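Local atomic coordinates of putative heme binding protein (Tannerella forsythia, PDB entry 6EU8), a protein that probably binds heme as a member of the HmuY-like family of bacterial heme-binding proteins, captured here in its heme-free form. Residues F164-D176 with K184-K196. Sequence-based numbering, arbitrary orientation.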
ATOM      1  N   PHE A 164      11.129  -9.496   0.415  1.00 30.00           N
ATOM      2  CA  PHE A 164      10.470  -9.651   1.721  1.00 29.56           C
ATOM      3  C   PHE A 164      11.398 -10.181   2.821  1.00 33.89           C
ATOM      4  O   PHE A 164      12.499 -10.668   2.525  1.00 32.72           O
ATOM      5  CB  PHE A 164       9.212 -10.499   1.572  1.00 30.46           C
ATOM      6  CG  PHE A 164       8.229  -9.910   0.594  1.00 30.44           C
ATOM      7  CD1 PHE A 164       7.604  -8.698   0.891  1.00 30.62           C
ATOM      8  CD2 PHE A 164       7.966 -10.524  -0.626  1.00 30.93           C
ATOM      9  CE1 PHE A 164       6.735  -8.116  -0.023  1.00 28.82           C
ATOM     10  CE2 PHE A 164       7.077  -9.957  -1.539  1.00 31.36           C
ATOM     11  CZ  PHE A 164       6.469  -8.743  -1.231  1.00 30.18           C
ATOM     12  N   LYS A 165      10.948 -10.036   4.076  1.00 33.73           N
ATOM     13  CA  LYS A 165      11.793 -10.292   5.254  1.00 37.62           C
ATOM     14  C   LYS A 165      12.253 -11.747   5.392  1.00 38.46           C
ATOM     15  O   LYS A 165      13.270 -11.996   6.056  1.00 35.05           O
ATOM     16  CB  LYS A 165      11.117  -9.821   6.551  1.00 38.09           C
ATOM     17  CG  LYS A 165       9.898 -10.605   6.988  1.00 38.90           C
ATOM     18  CD  LYS A 165       9.247  -9.987   8.215  1.00 43.39           C
ATOM     19  CE  LYS A 165       8.028 -10.795   8.639  1.00 46.41           C
ATOM     20  NZ  LYS A 165       7.828 -10.760  10.119  1.00 49.08           N
ATOM     21  N   ASP A 166      11.520 -12.680   4.774  1.00 35.57           N
ATOM     22  CA  ASP A 166      11.940 -14.098   4.699  1.00 34.67           C
ATOM     23  C   ASP A 166      12.828 -14.503   3.491  1.00 33.85           C
ATOM     24  O   ASP A 166      13.151 -15.687   3.328  1.00 35.01           O
ATOM     25  CB  ASP A 166      10.719 -15.028   4.833  1.00 36.43           C
ATOM     26  CG  ASP A 166       9.829 -15.035   3.608  1.00 36.95           C
ATOM     27  OD1 ASP A 166       9.878 -14.040   2.842  1.00 33.00           O
ATOM     28  OD2 ASP A 166       9.070 -16.021   3.437  1.00 35.08           O
ATOM     29  N   GLY A 167      13.245 -13.556   2.659  1.00 34.61           N
ATOM     30  CA  GLY A 167      13.980 -13.866   1.424  1.00 32.94           C
ATOM     31  C   GLY A 167      13.146 -14.133   0.160  1.00 33.53           C
ATOM     32  O   GLY A 167      13.716 -14.223  -0.936  1.00 34.20           O
ATOM     33  N   SER A 168      11.824 -14.243   0.297  0.50 33.17           N
ATOM     34  CA  SER A 168      10.952 -14.318  -0.867  0.50 32.62           C
ATOM     35  C   SER A 168      10.985 -12.980  -1.601  0.50 30.05           C
ATOM     36  O   SER A 168      11.606 -12.008  -1.151  0.50 27.77           O
ATOM     37  CB  SER A 168       9.524 -14.657  -0.457  0.50 33.69           C
ATOM     38  OG  SER A 168       9.423 -15.961   0.101  0.50 37.75           O
ATOM     39  N   TYR A 169      10.385 -12.973  -2.780  1.00 29.06           N
ATOM     40  CA  TYR A 169      10.236 -11.733  -3.574  1.00 28.75           C
ATOM     41  C   TYR A 169       9.097 -11.850  -4.572  1.00 28.46           C
ATOM     42  O   TYR A 169       8.659 -12.938  -4.910  1.00 27.75           O
ATOM     43  CB  TYR A 169      11.544 -11.353  -4.267  1.00 30.43           C
ATOM     44  CG  TYR A 169      12.049 -12.365  -5.269  1.00 33.61           C
ATOM     45  CD1 TYR A 169      12.905 -13.406  -4.871  1.00 34.40           C
ATOM     46  CD2 TYR A 169      11.733 -12.256  -6.626  1.00 36.42           C
ATOM     47  CE1 TYR A 169      13.393 -14.318  -5.801  1.00 37.82           C
ATOM     48  CE2 TYR A 169      12.204 -13.184  -7.555  1.00 37.59           C
ATOM     49  CZ  TYR A 169      13.035 -14.202  -7.137  1.00 40.89           C
ATOM     50  OH  TYR A 169      13.520 -15.121  -8.056  1.00 44.94           O
ATOM     51  N   ALA A 170       8.560 -10.693  -4.978  1.00 26.79           N
ATOM     52  CA  ALA A 170       7.524 -10.648  -6.021  1.00 27.98           C
ATOM     53  C   ALA A 170       7.810  -9.580  -7.057  1.00 25.61           C
ATOM     54  O   ALA A 170       8.389  -8.521  -6.761  1.00 27.21           O
ATOM     55  CB  ALA A 170       6.168 -10.403  -5.414  1.00 26.80           C
ATOM     56  N   LYS A 171       7.404  -9.913  -8.286  1.00 25.66           N
ATOM     57  CA  LYS A 171       7.199  -8.946  -9.370  1.00 27.49           C
ATOM     58  C   LYS A 171       5.747  -8.540  -9.334  1.00 25.16           C
ATOM     59  O   LYS A 171       4.849  -9.393  -9.315  1.00 24.69           O
ATOM     60  CB  LYS A 171       7.500  -9.602 -10.721  1.00 29.97           C
ATOM     61  CG  LYS A 171       8.887 -10.231 -10.831  1.00 34.90           C
ATOM     62  CD  LYS A 171       8.990 -10.980 -12.152  1.00 37.69           C
ATOM     63  CE  LYS A 171       9.971 -12.133 -12.107  1.00 43.60           C
ATOM     64  NZ  LYS A 171       9.897 -12.842 -13.426  1.00 43.16           N
ATOM     65  N   ILE A 172       5.486  -7.222  -9.344  1.00 24.60           N
ATOM     66  CA  ILE A 172       4.122  -6.691  -9.237  1.00 24.17           C
ATOM     67  C   ILE A 172       3.852  -5.644 -10.339  1.00 22.76           C
ATOM     68  O   ILE A 172       4.678  -4.759 -10.545  1.00 26.80           O
ATOM     69  CB  ILE A 172       3.896  -6.031  -7.843  1.00 24.00           C
ATOM     70  CG1 ILE A 172       4.192  -7.014  -6.678  1.00 26.06           C
ATOM     71  CG2 ILE A 172       2.479  -5.493  -7.753  1.00 25.73           C
ATOM     72  CD1 ILE A 172       4.086  -6.420  -5.272  1.00 27.23           C
ATOM     73  N   LYS A 173       2.738  -5.808 -11.051  1.00 25.42           N
ATOM     74  CA  LYS A 173       2.268  -4.809 -12.023  1.00 26.28           C
ATOM     75  C   LYS A 173       0.856  -4.410 -11.634  1.00 24.00           C
ATOM     76  O   LYS A 173      -0.073  -5.224 -11.645  1.00 24.53           O
ATOM     77  CB  LYS A 173       2.283  -5.376 -13.455  1.00 29.23           C
ATOM     78  CG  LYS A 173       1.901  -4.327 -14.507  1.00 35.70           C
ATOM     79  CD  LYS A 173       2.718  -4.436 -15.785  1.00 40.29           C
ATOM     80  CE  LYS A 173       2.074  -3.651 -16.932  1.00 44.72           C
ATOM     81  NZ  LYS A 173       3.079  -2.975 -17.807  1.00 42.96           N
ATOM     82  N   PHE A 174       0.669  -3.125 -11.286  1.00 25.17           N
ATOM     83  CA  PHE A 174      -0.649  -2.602 -10.929  1.00 24.70           C
ATOM     84  C   PHE A 174      -1.437  -2.357 -12.204  1.00 25.28           C
ATOM     85  O   PHE A 174      -0.865  -1.915 -13.196  1.00 27.33           O
ATOM     86  CB  PHE A 174      -0.560  -1.320 -10.088  1.00 25.47           C
ATOM     87  CG  PHE A 174       0.040  -1.540  -8.717  1.00 25.40           C
ATOM     88  CD1 PHE A 174       1.414  -1.487  -8.538  1.00 24.59           C
ATOM     89  CD2 PHE A 174      -0.772  -1.814  -7.610  1.00 25.94           C
ATOM     90  CE1 PHE A 174       1.992  -1.716  -7.294  1.00 26.01           C
ATOM     91  CE2 PHE A 174      -0.194  -2.046  -6.369  1.00 26.94           C
ATOM     92  CZ  PHE A 174       1.185  -1.977  -6.213  1.00 26.96           C
ATOM     93  N   THR A 175      -2.707  -2.733 -12.193  1.00 24.08           N
ATOM     94  CA  THR A 175      -3.552  -2.647 -13.383  1.00 26.07           C
ATOM     95  C   THR A 175      -4.713  -1.671 -13.275  1.00 25.33           C
ATOM     96  O   THR A 175      -5.148  -1.133 -14.303  1.00 26.88           O
ATOM     97  CB  THR A 175      -4.106  -4.030 -13.792  1.00 25.63           C
ATOM     98  OG1 THR A 175      -4.956  -4.573 -12.773  1.00 24.55           O
ATOM     99  CG2 THR A 175      -2.968  -4.990 -14.109  1.00 28.50           C
ATOM    100  N   ASP A 176      -5.237  -1.448 -12.067  1.00 25.13           N
ATOM    101  CA  ASP A 176      -6.389  -0.562 -11.865  1.00 25.39           C
ATOM    102  C   ASP A 176      -6.351   0.125 -10.501  1.00 25.03           C
ATOM    103  O   ASP A 176      -5.905  -0.469  -9.498  1.00 24.56           O
ATOM    104  CB  ASP A 176      -7.731  -1.332 -11.993  1.00 27.03           C
ATOM    105  CG  ASP A 176      -7.858  -2.139 -13.308  1.00 31.24           C
ATOM    106  OD1 ASP A 176      -7.405  -3.322 -13.355  1.00 32.74           O
ATOM    107  OD2 ASP A 176      -8.468  -1.608 -14.287  1.00 28.98           O
ATOM    108  N   LYS A 184     -12.712   5.524  -6.838  1.00 24.20           N
ATOM    109  CA  LYS A 184     -11.274   5.444  -6.467  1.00 24.92           C
ATOM    110  C   LYS A 184     -11.044   4.605  -5.216  1.00 25.20           C
ATOM    111  O   LYS A 184     -11.802   4.667  -4.256  1.00 25.31           O
ATOM    112  CB  LYS A 184     -10.667   6.842  -6.244  1.00 23.63           C
ATOM    113  CG  LYS A 184     -10.648   7.738  -7.452  1.00 25.25           C
ATOM    114  CD  LYS A 184      -9.866   9.016  -7.187  1.00 24.71           C
ATOM    115  CE  LYS A 184      -9.936   9.938  -8.390  1.00 25.66           C
ATOM    116  NZ  LYS A 184      -9.081  11.136  -8.306  1.00 25.25           N
ATOM    117  N   GLY A 185      -9.944   3.833  -5.206  1.00 24.29           N
ATOM    118  CA  GLY A 185      -9.533   3.045  -4.025  1.00 25.12           C
ATOM    119  C   GLY A 185      -9.707   1.538  -4.129  1.00 24.93           C
ATOM    120  O   GLY A 185      -9.394   0.807  -3.180  1.00 24.72           O
ATOM    121  N   HIS A 186     -10.200   1.065  -5.280  1.00 24.35           N
ATOM    122  CA  HIS A 186     -10.269  -0.359  -5.589  1.00 24.94           C
ATOM    123  C   HIS A 186      -9.012  -0.652  -6.382  1.00 25.72           C
ATOM    124  O   HIS A 186      -8.902  -0.315  -7.578  1.00 25.63           O
ATOM    125  CB  HIS A 186     -11.551  -0.716  -6.343  1.00 25.63           C
ATOM    126  CG  HIS A 186     -12.803  -0.458  -5.568  1.00 26.13           C
ATOM    127  ND1 HIS A 186     -13.349  -1.380  -4.693  1.00 26.74           N
ATOM    128  CD2 HIS A 186     -13.643   0.605  -5.563  1.00 24.73           C
ATOM    129  CE1 HIS A 186     -14.452  -0.877  -4.166  1.00 28.29           C
ATOM    130  NE2 HIS A 186     -14.636   0.333  -4.654  1.00 25.86           N
ATOM    131  N   VAL A 187      -8.016  -1.234  -5.693  1.00 23.81           N
ATOM    132  CA  VAL A 187      -6.675  -1.395  -6.228  1.00 24.07           C
ATOM    133  C   VAL A 187      -6.483  -2.811  -6.742  1.00 25.65           C
ATOM    134  O   VAL A 187      -6.597  -3.759  -5.952  1.00 25.33           O
ATOM    135  CB  VAL A 187      -5.629  -1.059  -5.136  1.00 24.14           C
ATOM    136  CG1 VAL A 187      -4.211  -1.281  -5.640  1.00 24.31           C
ATOM    137  CG2 VAL A 187      -5.816   0.373  -4.642  1.00 22.35           C
ATOM    138  N   SER A 188      -6.208  -2.954  -8.044  1.00 24.69           N
ATOM    139  CA  SER A 188      -5.963  -4.287  -8.687  1.00 25.98           C
ATOM    140  C   SER A 188      -4.531  -4.415  -9.184  1.00 26.11           C
ATOM    141  O   SER A 188      -3.962  -3.441  -9.682  1.00 24.25           O
ATOM    142  CB  SER A 188      -6.950  -4.536  -9.842  1.00 26.21           C
ATOM    143  OG  SER A 188      -8.285  -4.576  -9.399  1.00 28.34           O
ATOM    144  N   PHE A 189      -3.928  -5.617  -9.028  1.00 23.91           N
ATOM    145  CA  PHE A 189      -2.597  -5.881  -9.539  1.00 24.71           C
ATOM    146  C   PHE A 189      -2.439  -7.350  -9.895  1.00 25.01           C
ATOM    147  O   PHE A 189      -3.120  -8.203  -9.318  1.00 26.90           O
ATOM    148  CB  PHE A 189      -1.509  -5.480  -8.500  1.00 24.75           C
ATOM    149  CG  PHE A 189      -1.764  -6.004  -7.107  1.00 23.95           C
ATOM    150  CD1 PHE A 189      -2.586  -5.332  -6.228  1.00 23.53           C
ATOM    151  CD2 PHE A 189      -1.176  -7.202  -6.676  1.00 25.97           C
ATOM    152  CE1 PHE A 189      -2.845  -5.839  -4.945  1.00 26.59           C
ATOM    153  CE2 PHE A 189      -1.413  -7.701  -5.399  1.00 26.30           C
ATOM    154  CZ  PHE A 189      -2.239  -7.022  -4.529  1.00 26.01           C
ATOM    155  N   ASN A 190      -1.547  -7.599 -10.843  1.00 25.60           N
ATOM    156  CA  ASN A 190      -1.075  -8.946 -11.166  1.00 27.33           C
ATOM    157  C   ASN A 190       0.275  -9.114 -10.490  1.00 26.71           C
ATOM    158  O   ASN A 190       1.021  -8.147 -10.335  1.00 25.28           O
ATOM    159  CB  ASN A 190      -0.935  -9.093 -12.691  1.00 27.92           C
ATOM    160  CG  ASN A 190      -2.258  -8.932 -13.426  1.00 28.31           C
ATOM    161  OD1 ASN A 190      -3.330  -9.140 -12.867  1.00 30.64           O
ATOM    162  ND2 ASN A 190      -2.168  -8.563 -14.707  1.00 31.59           N
ATOM    163  N   TYR A 191       0.616 -10.334 -10.049  1.00 28.00           N
ATOM    164  CA  TYR A 191       1.940 -10.576  -9.494  1.00 26.97           C
ATOM    165  C   TYR A 191       2.509 -11.984  -9.770  1.00 25.67           C
ATOM    166  O   TYR A 191       1.750 -12.896 -10.063  1.00 27.95           O
ATOM    167  CB  TYR A 191       1.975 -10.285  -7.969  1.00 27.26           C
ATOM    168  CG  TYR A 191       1.144 -11.193  -7.127  1.00 27.73           C
ATOM    169  CD1 TYR A 191      -0.197 -10.941  -6.884  1.00 28.24           C
ATOM    170  CD2 TYR A 191       1.708 -12.344  -6.550  1.00 28.31           C
ATOM    171  CE1 TYR A 191      -0.957 -11.782  -6.069  1.00 30.91           C
ATOM    172  CE2 TYR A 191       0.962 -13.175  -5.769  1.00 31.41           C
ATOM    173  CZ  TYR A 191      -0.347 -12.898  -5.514  1.00 31.62           C
ATOM    174  OH  TYR A 191      -1.079 -13.737  -4.719  1.00 36.30           O
ATOM    175  N   GLU A 192       3.816 -12.102  -9.641  1.00 27.42           N
ATOM    176  CA  GLU A 192       4.530 -13.402  -9.672  1.00 27.37           C
ATOM    177  C   GLU A 192       5.433 -13.454  -8.416  1.00 25.04           C
ATOM    178  O   GLU A 192       6.422 -12.729  -8.330  1.00 26.71           O
ATOM    179  CB  GLU A 192       5.325 -13.567 -10.985  1.00 30.90           C
ATOM    180  CG  GLU A 192       4.446 -13.465 -12.230  1.00 32.89           C
ATOM    181  CD  GLU A 192       5.117 -13.921 -13.529  1.00 34.79           C
ATOM    182  OE1 GLU A 192       6.348 -14.082 -13.564  1.00 36.39           O
ATOM    183  OE2 GLU A 192       4.377 -14.098 -14.534  1.00 34.64           O
ATOM    184  N   PHE A 193       5.064 -14.305  -7.458  1.00 28.06           N
ATOM    185  CA  PHE A 193       5.741 -14.421  -6.139  1.00 27.08           C
ATOM    186  C   PHE A 193       6.618 -15.679  -6.114  1.00 27.90           C
ATOM    187  O   PHE A 193       6.103 -16.740  -6.422  1.00 29.58           O
ATOM    188  CB  PHE A 193       4.676 -14.524  -5.040  1.00 28.19           C
ATOM    189  CG  PHE A 193       5.219 -14.719  -3.645  1.00 29.67           C
ATOM    190  CD1 PHE A 193       5.560 -13.638  -2.840  1.00 29.81           C
ATOM    191  CD2 PHE A 193       5.347 -15.995  -3.119  1.00 32.07           C
ATOM    192  CE1 PHE A 193       6.048 -13.814  -1.554  1.00 31.19           C
ATOM    193  CE2 PHE A 193       5.825 -16.179  -1.836  1.00 32.68           C
ATOM    194  CZ  PHE A 193       6.189 -15.095  -1.050  1.00 32.57           C
ATOM    195  N   GLN A 194       7.887 -15.517  -5.739  1.00 29.16           N
ATOM    196  CA  GLN A 194       8.825 -16.649  -5.546  1.00 30.56           C
ATOM    197  C   GLN A 194       8.955 -17.004  -4.037  1.00 31.19           C
ATOM    198  O   GLN A 194       9.666 -16.281  -3.335  1.00 32.46           O
ATOM    199  CB  GLN A 194      10.189 -16.285  -6.129  1.00 33.87           C
ATOM    200  CG  GLN A 194      11.247 -17.392  -5.975  1.00 35.46           C
ATOM    201  CD  GLN A 194      10.797 -18.725  -6.556  1.00 40.81           C
ATOM    202  OE1 GLN A 194      10.657 -18.860  -7.769  1.00 39.56           O
ATOM    203  NE2 GLN A 194      10.529 -19.705  -5.686  1.00 38.86           N
ATOM    204  N   PRO A 195       8.311 -18.121  -3.567  1.00 32.27           N
ATOM    205  CA  PRO A 195       8.482 -18.531  -2.161  1.00 34.81           C
ATOM    206  C   PRO A 195       9.879 -19.070  -1.848  1.00 37.12           C
ATOM    207  O   PRO A 195      10.592 -19.538  -2.748  1.00 40.06           O
ATOM    208  CB  PRO A 195       7.427 -19.625  -1.952  1.00 34.72           C
ATOM    209  CG  PRO A 195       6.597 -19.659  -3.192  1.00 34.75           C
ATOM    210  CD  PRO A 195       7.408 -19.052  -4.279  1.00 34.54           C
ATOM    211  N   LYS A 196      10.260 -18.970  -0.578  1.00 37.61           N
ATOM    212  CA  LYS A 196      11.476 -19.608  -0.060  1.00 40.06           C
ATOM    213  C   LYS A 196      11.071 -20.767   0.842  1.00 42.28           C
ATOM    214  O   LYS A 196       9.900 -20.974   1.172  1.00 40.20           O
ATOM    215  CB  LYS A 196      12.332 -18.607   0.734  1.00 40.53           C
ATOM    216  CG  LYS A 196      13.236 -17.726  -0.115  1.00 42.81           C
ATOM    217  CD  LYS A 196      14.260 -18.563  -0.869  1.00 46.05           C
ATOM    218  CE  LYS A 196      15.515 -17.780  -1.196  1.00 48.69           C
ATOM    219  NZ  LYS A 196      15.202 -16.620  -2.071  1.00 51.95           N
ATOM    220  OXT LYS A 196      11.927 -21.546   1.260  1.00 45.97           O
TER
HETATM  221  O   HOH W   1       8.206 -17.789   1.246  1.00 42.15           O
HETATM  222  O   HOH W   2       8.421 -14.932 -12.365  1.00 44.62           O
HETATM  223  O   HOH W   3      -5.142  -7.225 -12.211  1.00 35.37           O
HETATM  224  O   HOH W   4      -9.207  -5.585 -12.565  1.00 43.56           O
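Strands 169-176 and 184-194 run antiparallel, their axes 145° apart. K171 with E192 and K173 with N190 each exchange two backbone hydrogen bonds; E192 N meets K171 O at 2.9 Å in the carbonyl plane. Beyond F174 the register slips: T175 N gives S188 O a 2.9 Å bond and D176 N adds a weak one, a classic beta bulge. This is the C-terminal hairpin of the HmuY fold, flanked in its large antiparallel sheet by strands 160-163 and 11-18.

The face carrying A170, I172, F174, F189, Y191 and F193 is largely apolar. F174 and F189 lie side by side, ring planes 58° apart, F174 CD2 3.8 Å from F189 CB; V187 CG1 sits at the F174 ring edge and I172 CG2 over a face. F193, whose CG lies opposite the backbone N (chi1 177°), swings its ring toward the C-terminal end, where CZ comes 3.4 Å from S168 CB while CE1 meets the F164 ring. On the polar face Q194 CB covers one face of the Y169 ring, a CH-pi contact 3.8 Å from its centroid. K171 and E192 form a long salt bridge that a water also spans; K171 NZ bonds V96 O too. A second water links T175 OG1 to N190 OD1, itself bonded to S14. The kinked K196 side chain brings NZ to G167 O in a 3.0 Å hydrogen bond, the donor above the carbonyl plane.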